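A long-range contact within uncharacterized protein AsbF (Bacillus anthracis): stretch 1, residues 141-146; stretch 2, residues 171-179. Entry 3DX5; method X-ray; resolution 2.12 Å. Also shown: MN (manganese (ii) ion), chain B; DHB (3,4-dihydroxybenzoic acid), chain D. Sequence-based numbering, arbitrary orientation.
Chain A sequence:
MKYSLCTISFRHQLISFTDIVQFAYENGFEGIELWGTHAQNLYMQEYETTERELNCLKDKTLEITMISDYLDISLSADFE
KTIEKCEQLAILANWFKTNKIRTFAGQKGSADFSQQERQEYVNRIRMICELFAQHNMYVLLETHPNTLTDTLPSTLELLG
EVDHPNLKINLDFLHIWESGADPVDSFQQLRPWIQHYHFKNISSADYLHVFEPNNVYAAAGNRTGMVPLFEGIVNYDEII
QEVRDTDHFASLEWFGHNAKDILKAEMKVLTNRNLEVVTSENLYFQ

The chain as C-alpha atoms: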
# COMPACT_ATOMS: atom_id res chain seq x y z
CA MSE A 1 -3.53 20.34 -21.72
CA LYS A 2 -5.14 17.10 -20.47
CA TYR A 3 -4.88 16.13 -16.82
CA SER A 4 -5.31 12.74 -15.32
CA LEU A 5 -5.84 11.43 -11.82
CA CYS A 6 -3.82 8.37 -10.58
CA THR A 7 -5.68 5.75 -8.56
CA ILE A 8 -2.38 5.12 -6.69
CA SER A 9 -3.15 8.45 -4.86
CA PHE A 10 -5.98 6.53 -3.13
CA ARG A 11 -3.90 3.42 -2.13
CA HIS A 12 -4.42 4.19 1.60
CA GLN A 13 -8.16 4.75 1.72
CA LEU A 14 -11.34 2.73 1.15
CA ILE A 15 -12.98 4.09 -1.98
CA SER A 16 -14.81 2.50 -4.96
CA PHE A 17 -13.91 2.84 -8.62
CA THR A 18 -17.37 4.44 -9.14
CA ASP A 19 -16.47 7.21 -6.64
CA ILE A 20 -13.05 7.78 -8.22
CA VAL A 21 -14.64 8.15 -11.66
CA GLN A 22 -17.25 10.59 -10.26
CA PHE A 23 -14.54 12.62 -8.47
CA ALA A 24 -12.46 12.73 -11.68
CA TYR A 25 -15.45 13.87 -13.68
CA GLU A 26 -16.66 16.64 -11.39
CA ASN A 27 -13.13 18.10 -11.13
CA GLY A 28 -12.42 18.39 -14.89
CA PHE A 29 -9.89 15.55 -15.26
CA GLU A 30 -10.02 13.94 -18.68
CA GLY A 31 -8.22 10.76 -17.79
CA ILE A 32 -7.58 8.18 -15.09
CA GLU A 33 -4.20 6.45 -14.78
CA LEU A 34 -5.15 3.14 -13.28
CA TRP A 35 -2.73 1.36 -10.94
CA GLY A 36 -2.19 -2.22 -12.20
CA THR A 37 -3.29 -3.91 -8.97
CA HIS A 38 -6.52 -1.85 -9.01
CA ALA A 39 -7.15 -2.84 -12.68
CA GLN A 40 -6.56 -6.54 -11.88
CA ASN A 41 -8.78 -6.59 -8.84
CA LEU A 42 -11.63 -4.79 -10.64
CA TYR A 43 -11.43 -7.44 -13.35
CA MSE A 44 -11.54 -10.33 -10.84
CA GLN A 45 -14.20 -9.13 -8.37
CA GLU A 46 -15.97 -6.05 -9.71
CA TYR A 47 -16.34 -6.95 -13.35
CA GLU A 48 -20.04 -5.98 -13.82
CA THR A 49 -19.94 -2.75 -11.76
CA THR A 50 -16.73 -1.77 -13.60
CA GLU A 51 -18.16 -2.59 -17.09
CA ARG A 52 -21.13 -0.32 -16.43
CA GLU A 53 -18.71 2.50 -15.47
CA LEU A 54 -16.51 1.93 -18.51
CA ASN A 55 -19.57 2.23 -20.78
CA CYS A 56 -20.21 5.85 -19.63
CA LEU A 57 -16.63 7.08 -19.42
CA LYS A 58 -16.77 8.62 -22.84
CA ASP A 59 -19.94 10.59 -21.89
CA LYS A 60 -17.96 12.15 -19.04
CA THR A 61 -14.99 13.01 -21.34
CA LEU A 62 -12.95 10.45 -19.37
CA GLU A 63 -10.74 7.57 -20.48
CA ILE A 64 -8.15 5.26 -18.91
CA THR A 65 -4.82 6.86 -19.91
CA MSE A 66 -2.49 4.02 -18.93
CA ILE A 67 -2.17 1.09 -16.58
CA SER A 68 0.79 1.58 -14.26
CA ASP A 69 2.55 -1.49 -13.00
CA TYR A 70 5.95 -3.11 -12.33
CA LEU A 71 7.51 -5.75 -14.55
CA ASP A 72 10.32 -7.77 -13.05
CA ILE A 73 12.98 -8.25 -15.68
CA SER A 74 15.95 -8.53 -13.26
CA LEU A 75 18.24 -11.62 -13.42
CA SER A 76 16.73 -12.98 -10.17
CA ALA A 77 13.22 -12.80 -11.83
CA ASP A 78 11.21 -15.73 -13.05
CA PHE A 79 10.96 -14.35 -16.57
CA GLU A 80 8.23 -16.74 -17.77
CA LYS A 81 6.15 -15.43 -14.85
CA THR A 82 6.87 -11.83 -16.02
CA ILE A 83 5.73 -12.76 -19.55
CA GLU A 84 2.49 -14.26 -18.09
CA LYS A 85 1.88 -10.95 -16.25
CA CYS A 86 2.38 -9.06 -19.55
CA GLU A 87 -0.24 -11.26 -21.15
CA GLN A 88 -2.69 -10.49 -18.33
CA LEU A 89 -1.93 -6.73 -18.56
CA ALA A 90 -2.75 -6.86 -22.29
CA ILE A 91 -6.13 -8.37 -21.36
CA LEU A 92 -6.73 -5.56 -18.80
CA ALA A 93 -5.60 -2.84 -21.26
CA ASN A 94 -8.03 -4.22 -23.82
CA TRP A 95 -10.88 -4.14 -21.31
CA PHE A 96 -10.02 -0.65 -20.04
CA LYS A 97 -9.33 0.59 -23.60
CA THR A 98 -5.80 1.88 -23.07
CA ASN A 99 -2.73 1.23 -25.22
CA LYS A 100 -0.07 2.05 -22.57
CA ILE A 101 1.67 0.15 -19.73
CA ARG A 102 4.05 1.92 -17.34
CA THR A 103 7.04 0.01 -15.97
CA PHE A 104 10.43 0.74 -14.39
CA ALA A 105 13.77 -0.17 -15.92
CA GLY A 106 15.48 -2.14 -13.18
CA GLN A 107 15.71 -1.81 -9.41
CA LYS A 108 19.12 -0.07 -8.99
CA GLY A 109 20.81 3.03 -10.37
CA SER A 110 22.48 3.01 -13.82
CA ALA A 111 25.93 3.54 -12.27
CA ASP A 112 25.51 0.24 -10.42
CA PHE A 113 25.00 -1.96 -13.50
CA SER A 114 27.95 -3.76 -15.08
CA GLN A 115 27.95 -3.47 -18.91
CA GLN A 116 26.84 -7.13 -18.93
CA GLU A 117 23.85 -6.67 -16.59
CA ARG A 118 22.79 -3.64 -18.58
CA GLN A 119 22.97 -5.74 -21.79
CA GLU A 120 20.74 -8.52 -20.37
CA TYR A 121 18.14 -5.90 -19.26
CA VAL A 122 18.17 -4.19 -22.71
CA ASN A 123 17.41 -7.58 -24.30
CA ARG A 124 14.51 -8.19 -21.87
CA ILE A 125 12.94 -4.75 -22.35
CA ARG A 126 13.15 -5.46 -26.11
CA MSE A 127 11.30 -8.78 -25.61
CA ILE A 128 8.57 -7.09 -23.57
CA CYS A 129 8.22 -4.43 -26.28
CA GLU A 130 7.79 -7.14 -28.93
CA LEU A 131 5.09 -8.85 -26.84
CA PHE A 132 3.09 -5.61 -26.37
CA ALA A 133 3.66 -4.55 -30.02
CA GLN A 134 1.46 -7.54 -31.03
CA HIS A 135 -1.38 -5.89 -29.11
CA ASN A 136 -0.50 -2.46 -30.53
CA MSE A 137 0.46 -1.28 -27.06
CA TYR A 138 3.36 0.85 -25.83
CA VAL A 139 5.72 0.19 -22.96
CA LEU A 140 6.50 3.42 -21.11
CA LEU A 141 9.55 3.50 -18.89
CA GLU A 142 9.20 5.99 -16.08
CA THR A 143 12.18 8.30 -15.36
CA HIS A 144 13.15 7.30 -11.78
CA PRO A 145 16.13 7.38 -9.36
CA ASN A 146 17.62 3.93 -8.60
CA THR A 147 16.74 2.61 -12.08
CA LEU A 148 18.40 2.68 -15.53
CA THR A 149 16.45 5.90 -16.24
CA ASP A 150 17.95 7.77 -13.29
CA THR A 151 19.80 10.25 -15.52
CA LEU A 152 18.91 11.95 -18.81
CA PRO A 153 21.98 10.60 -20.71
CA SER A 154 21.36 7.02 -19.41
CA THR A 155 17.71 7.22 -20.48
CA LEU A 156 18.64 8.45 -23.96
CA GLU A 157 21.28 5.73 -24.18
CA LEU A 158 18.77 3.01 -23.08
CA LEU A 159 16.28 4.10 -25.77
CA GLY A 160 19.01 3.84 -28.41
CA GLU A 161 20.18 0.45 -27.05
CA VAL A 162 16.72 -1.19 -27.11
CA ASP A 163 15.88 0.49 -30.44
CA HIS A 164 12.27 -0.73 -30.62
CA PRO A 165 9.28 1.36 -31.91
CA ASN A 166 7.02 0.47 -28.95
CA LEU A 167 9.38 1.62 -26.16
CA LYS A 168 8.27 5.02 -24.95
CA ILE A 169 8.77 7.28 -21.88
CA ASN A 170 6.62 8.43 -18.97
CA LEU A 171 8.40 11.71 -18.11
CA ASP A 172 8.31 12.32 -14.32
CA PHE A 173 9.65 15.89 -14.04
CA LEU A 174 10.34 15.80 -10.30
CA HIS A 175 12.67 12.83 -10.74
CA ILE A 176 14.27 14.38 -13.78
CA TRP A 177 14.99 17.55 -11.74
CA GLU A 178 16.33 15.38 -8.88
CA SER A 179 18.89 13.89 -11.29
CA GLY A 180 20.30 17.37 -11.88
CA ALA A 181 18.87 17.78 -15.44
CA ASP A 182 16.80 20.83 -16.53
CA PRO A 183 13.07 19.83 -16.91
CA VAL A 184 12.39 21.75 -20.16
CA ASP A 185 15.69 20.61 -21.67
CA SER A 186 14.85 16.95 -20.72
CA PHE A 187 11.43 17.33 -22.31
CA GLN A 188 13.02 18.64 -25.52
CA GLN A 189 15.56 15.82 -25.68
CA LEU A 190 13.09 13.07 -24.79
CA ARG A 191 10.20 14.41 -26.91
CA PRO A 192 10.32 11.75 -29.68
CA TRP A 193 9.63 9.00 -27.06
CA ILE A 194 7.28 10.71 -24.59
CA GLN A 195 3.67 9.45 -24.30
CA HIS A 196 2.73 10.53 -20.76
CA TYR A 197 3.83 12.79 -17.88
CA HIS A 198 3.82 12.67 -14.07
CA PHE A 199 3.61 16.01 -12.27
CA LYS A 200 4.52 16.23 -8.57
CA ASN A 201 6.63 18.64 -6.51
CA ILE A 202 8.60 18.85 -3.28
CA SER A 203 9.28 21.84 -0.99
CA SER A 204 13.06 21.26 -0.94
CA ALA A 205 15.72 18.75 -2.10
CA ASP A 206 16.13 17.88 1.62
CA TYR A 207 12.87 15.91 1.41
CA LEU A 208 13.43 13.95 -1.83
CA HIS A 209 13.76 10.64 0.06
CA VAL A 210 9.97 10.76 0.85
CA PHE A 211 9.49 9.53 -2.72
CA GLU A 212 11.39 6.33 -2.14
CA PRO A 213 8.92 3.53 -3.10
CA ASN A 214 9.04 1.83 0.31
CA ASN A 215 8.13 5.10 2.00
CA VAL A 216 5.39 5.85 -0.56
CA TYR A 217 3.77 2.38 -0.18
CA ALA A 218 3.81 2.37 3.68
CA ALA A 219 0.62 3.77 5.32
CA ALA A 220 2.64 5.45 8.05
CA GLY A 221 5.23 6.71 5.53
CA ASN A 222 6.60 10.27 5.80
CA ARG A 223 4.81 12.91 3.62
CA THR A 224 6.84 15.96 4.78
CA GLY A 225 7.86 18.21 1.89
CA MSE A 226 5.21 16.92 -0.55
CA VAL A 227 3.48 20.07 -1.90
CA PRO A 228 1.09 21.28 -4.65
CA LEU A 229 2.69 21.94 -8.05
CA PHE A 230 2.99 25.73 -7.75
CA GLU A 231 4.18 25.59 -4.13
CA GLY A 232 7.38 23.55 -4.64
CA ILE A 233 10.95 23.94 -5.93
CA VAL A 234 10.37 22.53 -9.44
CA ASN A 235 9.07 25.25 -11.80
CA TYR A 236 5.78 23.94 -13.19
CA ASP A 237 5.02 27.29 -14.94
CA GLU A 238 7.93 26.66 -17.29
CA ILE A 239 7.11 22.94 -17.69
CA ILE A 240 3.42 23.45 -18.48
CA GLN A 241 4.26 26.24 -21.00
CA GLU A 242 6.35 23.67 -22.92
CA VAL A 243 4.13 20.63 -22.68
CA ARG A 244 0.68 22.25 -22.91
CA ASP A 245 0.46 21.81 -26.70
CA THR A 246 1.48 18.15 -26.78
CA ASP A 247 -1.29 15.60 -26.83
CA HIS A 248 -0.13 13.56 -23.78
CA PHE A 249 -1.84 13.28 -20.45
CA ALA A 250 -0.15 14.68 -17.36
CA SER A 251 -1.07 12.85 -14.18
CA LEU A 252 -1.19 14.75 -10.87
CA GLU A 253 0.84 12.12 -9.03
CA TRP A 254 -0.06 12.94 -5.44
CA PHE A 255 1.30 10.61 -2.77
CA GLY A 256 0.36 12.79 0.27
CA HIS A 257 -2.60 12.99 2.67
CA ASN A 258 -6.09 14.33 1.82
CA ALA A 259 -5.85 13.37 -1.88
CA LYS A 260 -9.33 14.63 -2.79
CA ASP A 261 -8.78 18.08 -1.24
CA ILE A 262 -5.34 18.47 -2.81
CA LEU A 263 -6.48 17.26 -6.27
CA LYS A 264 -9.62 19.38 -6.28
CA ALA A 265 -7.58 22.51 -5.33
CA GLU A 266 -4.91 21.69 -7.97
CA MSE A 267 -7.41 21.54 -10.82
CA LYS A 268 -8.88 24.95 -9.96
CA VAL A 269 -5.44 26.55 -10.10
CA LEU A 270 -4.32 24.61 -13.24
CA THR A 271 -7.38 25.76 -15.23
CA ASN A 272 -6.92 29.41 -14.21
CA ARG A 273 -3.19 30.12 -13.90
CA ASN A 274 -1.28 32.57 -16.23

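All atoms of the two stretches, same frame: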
# COMPACT_ATOMS: atom_id res chain seq x y z
N LEU A 141 8.67 3.52 -20.04
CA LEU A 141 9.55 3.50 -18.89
C LEU A 141 9.43 4.83 -18.19
O LEU A 141 9.44 5.89 -18.83
CB LEU A 141 11.03 3.28 -19.31
CG LEU A 141 11.30 2.01 -20.14
CD1 LEU A 141 12.80 1.97 -20.55
CD2 LEU A 141 10.88 0.74 -19.42
N GLU A 142 9.30 4.77 -16.88
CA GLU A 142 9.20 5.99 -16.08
C GLU A 142 10.62 6.47 -15.69
O GLU A 142 11.45 5.66 -15.34
CB GLU A 142 8.31 5.72 -14.85
CG GLU A 142 8.08 6.96 -14.02
CD GLU A 142 6.86 6.82 -13.15
OE1 GLU A 142 5.86 6.20 -13.57
OE2 GLU A 142 6.91 7.36 -12.04
N THR A 143 10.90 7.76 -15.80
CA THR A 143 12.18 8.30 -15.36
C THR A 143 12.19 8.33 -13.80
O THR A 143 11.35 9.01 -13.18
CB THR A 143 12.41 9.71 -15.93
OG1 THR A 143 11.26 10.50 -15.65
CG2 THR A 143 12.60 9.68 -17.51
N HIS A 144 13.11 7.58 -13.21
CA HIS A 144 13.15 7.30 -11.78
C HIS A 144 14.57 7.11 -11.24
O HIS A 144 15.37 6.45 -11.90
CB HIS A 144 12.41 6.00 -11.48
CG HIS A 144 11.23 6.21 -10.62
ND1 HIS A 144 11.07 5.57 -9.41
CD2 HIS A 144 10.19 7.07 -10.74
CE1 HIS A 144 9.93 5.96 -8.87
NE2 HIS A 144 9.38 6.87 -9.65
N PRO A 145 14.85 7.67 -10.03
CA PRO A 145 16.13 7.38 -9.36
C PRO A 145 16.21 5.87 -9.05
O PRO A 145 15.18 5.17 -8.98
CB PRO A 145 16.07 8.22 -8.08
CG PRO A 145 14.56 8.36 -7.81
CD PRO A 145 13.95 8.47 -9.17
N ASN A 146 17.43 5.36 -8.92
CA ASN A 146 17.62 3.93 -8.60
C ASN A 146 17.07 2.98 -9.67
O ASN A 146 16.61 1.88 -9.36
CB ASN A 146 17.08 3.62 -7.17
CG ASN A 146 17.72 4.55 -6.12
OD1 ASN A 146 17.04 5.31 -5.42
ND2 ASN A 146 19.03 4.55 -6.09
N LEU A 171 7.43 10.71 -18.60
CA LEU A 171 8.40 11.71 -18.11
C LEU A 171 7.93 12.24 -16.75
O LEU A 171 6.92 12.94 -16.65
CB LEU A 171 8.56 12.85 -19.12
CG LEU A 171 9.61 13.91 -18.76
CD1 LEU A 171 10.91 13.31 -18.31
CD2 LEU A 171 9.86 14.77 -19.98
N ASP A 172 8.67 11.90 -15.69
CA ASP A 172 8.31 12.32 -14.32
C ASP A 172 9.29 13.46 -13.99
O ASP A 172 10.46 13.24 -13.68
CB ASP A 172 8.43 11.11 -13.39
CG ASP A 172 7.97 11.39 -11.95
OD1 ASP A 172 8.23 12.49 -11.41
OD2 ASP A 172 7.37 10.48 -11.36
N PHE A 173 8.80 14.70 -14.14
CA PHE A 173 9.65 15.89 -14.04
C PHE A 173 10.36 16.08 -12.70
O PHE A 173 11.52 16.50 -12.68
CB PHE A 173 8.83 17.15 -14.38
CG PHE A 173 8.54 17.28 -15.84
CD1 PHE A 173 9.54 17.68 -16.73
CD2 PHE A 173 7.28 16.95 -16.33
CE1 PHE A 173 9.27 17.80 -18.10
CE2 PHE A 173 7.00 17.08 -17.68
CZ PHE A 173 7.98 17.50 -18.57
N LEU A 174 9.68 15.80 -11.60
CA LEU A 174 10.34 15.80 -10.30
C LEU A 174 11.62 14.95 -10.30
O LEU A 174 12.69 15.41 -9.88
CB LEU A 174 9.37 15.29 -9.20
CG LEU A 174 9.83 15.34 -7.72
CD1 LEU A 174 10.84 14.20 -7.43
CD2 LEU A 174 10.39 16.71 -7.38
N HIS A 175 11.52 13.70 -10.76
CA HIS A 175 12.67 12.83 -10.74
C HIS A 175 13.75 13.26 -11.71
O HIS A 175 14.93 13.04 -11.46
CB HIS A 175 12.27 11.37 -10.94
CG HIS A 175 11.47 10.85 -9.79
ND1 HIS A 175 11.90 10.96 -8.49
CD2 HIS A 175 10.23 10.29 -9.74
CE1 HIS A 175 10.99 10.44 -7.68
NE2 HIS A 175 9.96 10.03 -8.41
N ILE A 176 13.34 13.86 -12.81
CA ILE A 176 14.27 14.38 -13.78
C ILE A 176 15.07 15.53 -13.13
O ILE A 176 16.30 15.55 -13.19
CB ILE A 176 13.49 14.81 -15.07
CG1 ILE A 176 13.55 13.66 -16.07
CG2 ILE A 176 14.00 16.10 -15.66
CD1 ILE A 176 14.98 13.29 -16.52
N TRP A 177 14.37 16.44 -12.46
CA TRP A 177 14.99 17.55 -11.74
C TRP A 177 15.96 17.04 -10.64
O TRP A 177 17.08 17.55 -10.50
CB TRP A 177 13.89 18.40 -11.13
CG TRP A 177 14.44 19.52 -10.33
CD1 TRP A 177 14.84 20.74 -10.80
CD2 TRP A 177 14.67 19.54 -8.92
NE1 TRP A 177 15.31 21.52 -9.77
CE2 TRP A 177 15.21 20.81 -8.60
CE3 TRP A 177 14.45 18.61 -7.89
CZ2 TRP A 177 15.55 21.17 -7.30
CZ3 TRP A 177 14.80 18.97 -6.59
CH2 TRP A 177 15.34 20.23 -6.31
N GLU A 178 15.53 16.04 -9.90
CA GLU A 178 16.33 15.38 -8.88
C GLU A 178 17.65 14.89 -9.45
O GLU A 178 18.64 14.98 -8.78
CB GLU A 178 15.52 14.20 -8.29
CG GLU A 178 16.30 13.22 -7.39
CD GLU A 178 15.36 12.21 -6.72
OE1 GLU A 178 14.35 11.78 -7.32
OE2 GLU A 178 15.60 11.87 -5.55
N SER A 179 17.65 14.40 -10.69
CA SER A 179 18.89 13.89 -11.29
C SER A 179 19.85 15.01 -11.64
O SER A 179 20.96 14.74 -12.01
CB SER A 179 18.61 13.06 -12.55
OG SER A 179 18.31 13.91 -13.66
MN MN B . 5.98 8.90 -10.99
C1 DHB D . 5.88 5.23 -7.80
C2 DHB D . 6.02 6.29 -8.69
C3 DHB D . 6.81 7.40 -8.35
O3 DHB D . 7.01 8.48 -9.17
C4 DHB D . 7.50 7.39 -7.05
O4 DHB D . 8.26 8.47 -6.76
C5 DHB D . 7.37 6.31 -6.19
C6 DHB D . 6.55 5.23 -6.58
C DHB D . 4.99 4.06 -8.20
O1 DHB D . 4.84 3.05 -7.50
O2 DHB D . 4.33 4.11 -9.35

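Contact between residues 141-146 and 171-179 of AsbF, where each stretch opens with the end of a strand and the second then turns into a helix beginning at Phe173. The two segments bury 359 Å² between them, and much of their polar chemistry converges on a manganese ion and a bound 3,4-dihydroxybenzoic acid (DHB). Leu171 directs its CA-to-CB bond away from stretch 1, yet its side chain bends back far enough for CD1 to lie 3.9 Å from Thr143 OG1, a van der Waals contact between a methyl group and the threonine hydroxyl oxygen. Asp172, at the N-cap position before the helix, is tied to stretch 1 through its backbone: its N donates to Thr143 OG1 at 2.9 Å with a nearly straight N-H...acceptor angle of 164°. Thr143, in the p rotamer, points toward stretch 2, which brings its hydroxyl to this amide; its CA lies 5.7 Å from that of Asp172. The Asp172 side chain also points toward stretch 1, but its task there is metal binding. Asp172 OD2 and Glu142 OE2 each coordinate manganese at 2.1 Å, so these two carboxylate oxygens, 3.2 Å apart, are not hydrogen-bonded but share the cation that offsets their charge. Glu142 leaves its backbone sideways and reaches the metal through an extended side chain, with chi1 and chi2 both t. DHB O3 is a further ligand at 2.1 Å from MN, and atoms from elsewhere in the structure supply three more. Phe173 and Leu174 make no contact with stretch 1; the helical turn carries the chain on to His175, whose CA is 5.6 Å from that of His144. His175 points toward stretch 1 and packs against three consecutive residues: its CB lies 3.4 Å from Thr143 O, its CD2 lies 3.4 Å from His144 CD2, and its ND1 lies 3.3 Å from Pro145 CD, which sits over one face of the imidazole. The two histidine rings meet obliquely, with centroids 4.3 Å apart and planes at 61°. Although His144 NE2 and His175 NE2 are 3.4 Å apart, the angle is too poor for a hydrogen bond; both nitrogens instead approach the ligand. His175 NE2 is hydrogen-bonded to DHB O4 at 2.8 Å and, weakly, to DHB O3 at 3.4 Å, while His144 NE2 comes within 2.9 Å of DHB O3, which lies near the plane of the His144 ring. Ile176 adds a lesser van der Waals contact, its CG1 lying 3.9 Å from Thr143 OG1, and its N donates to Asp172 O at 3.1 Å, the bond that joins the helix to its N-cap residue. Glu178, one turn after the first helical residues, points toward stretch 1, and its OE1 accepts a hydrogen bond from His175 ND1 at 2.8 Å and 166°, fixing the imidazole from the side chain nitrogen not used for the ligand. The same OE1 lies 3.5 Å from Pro145 CG. Ser179 does not touch stretch 1.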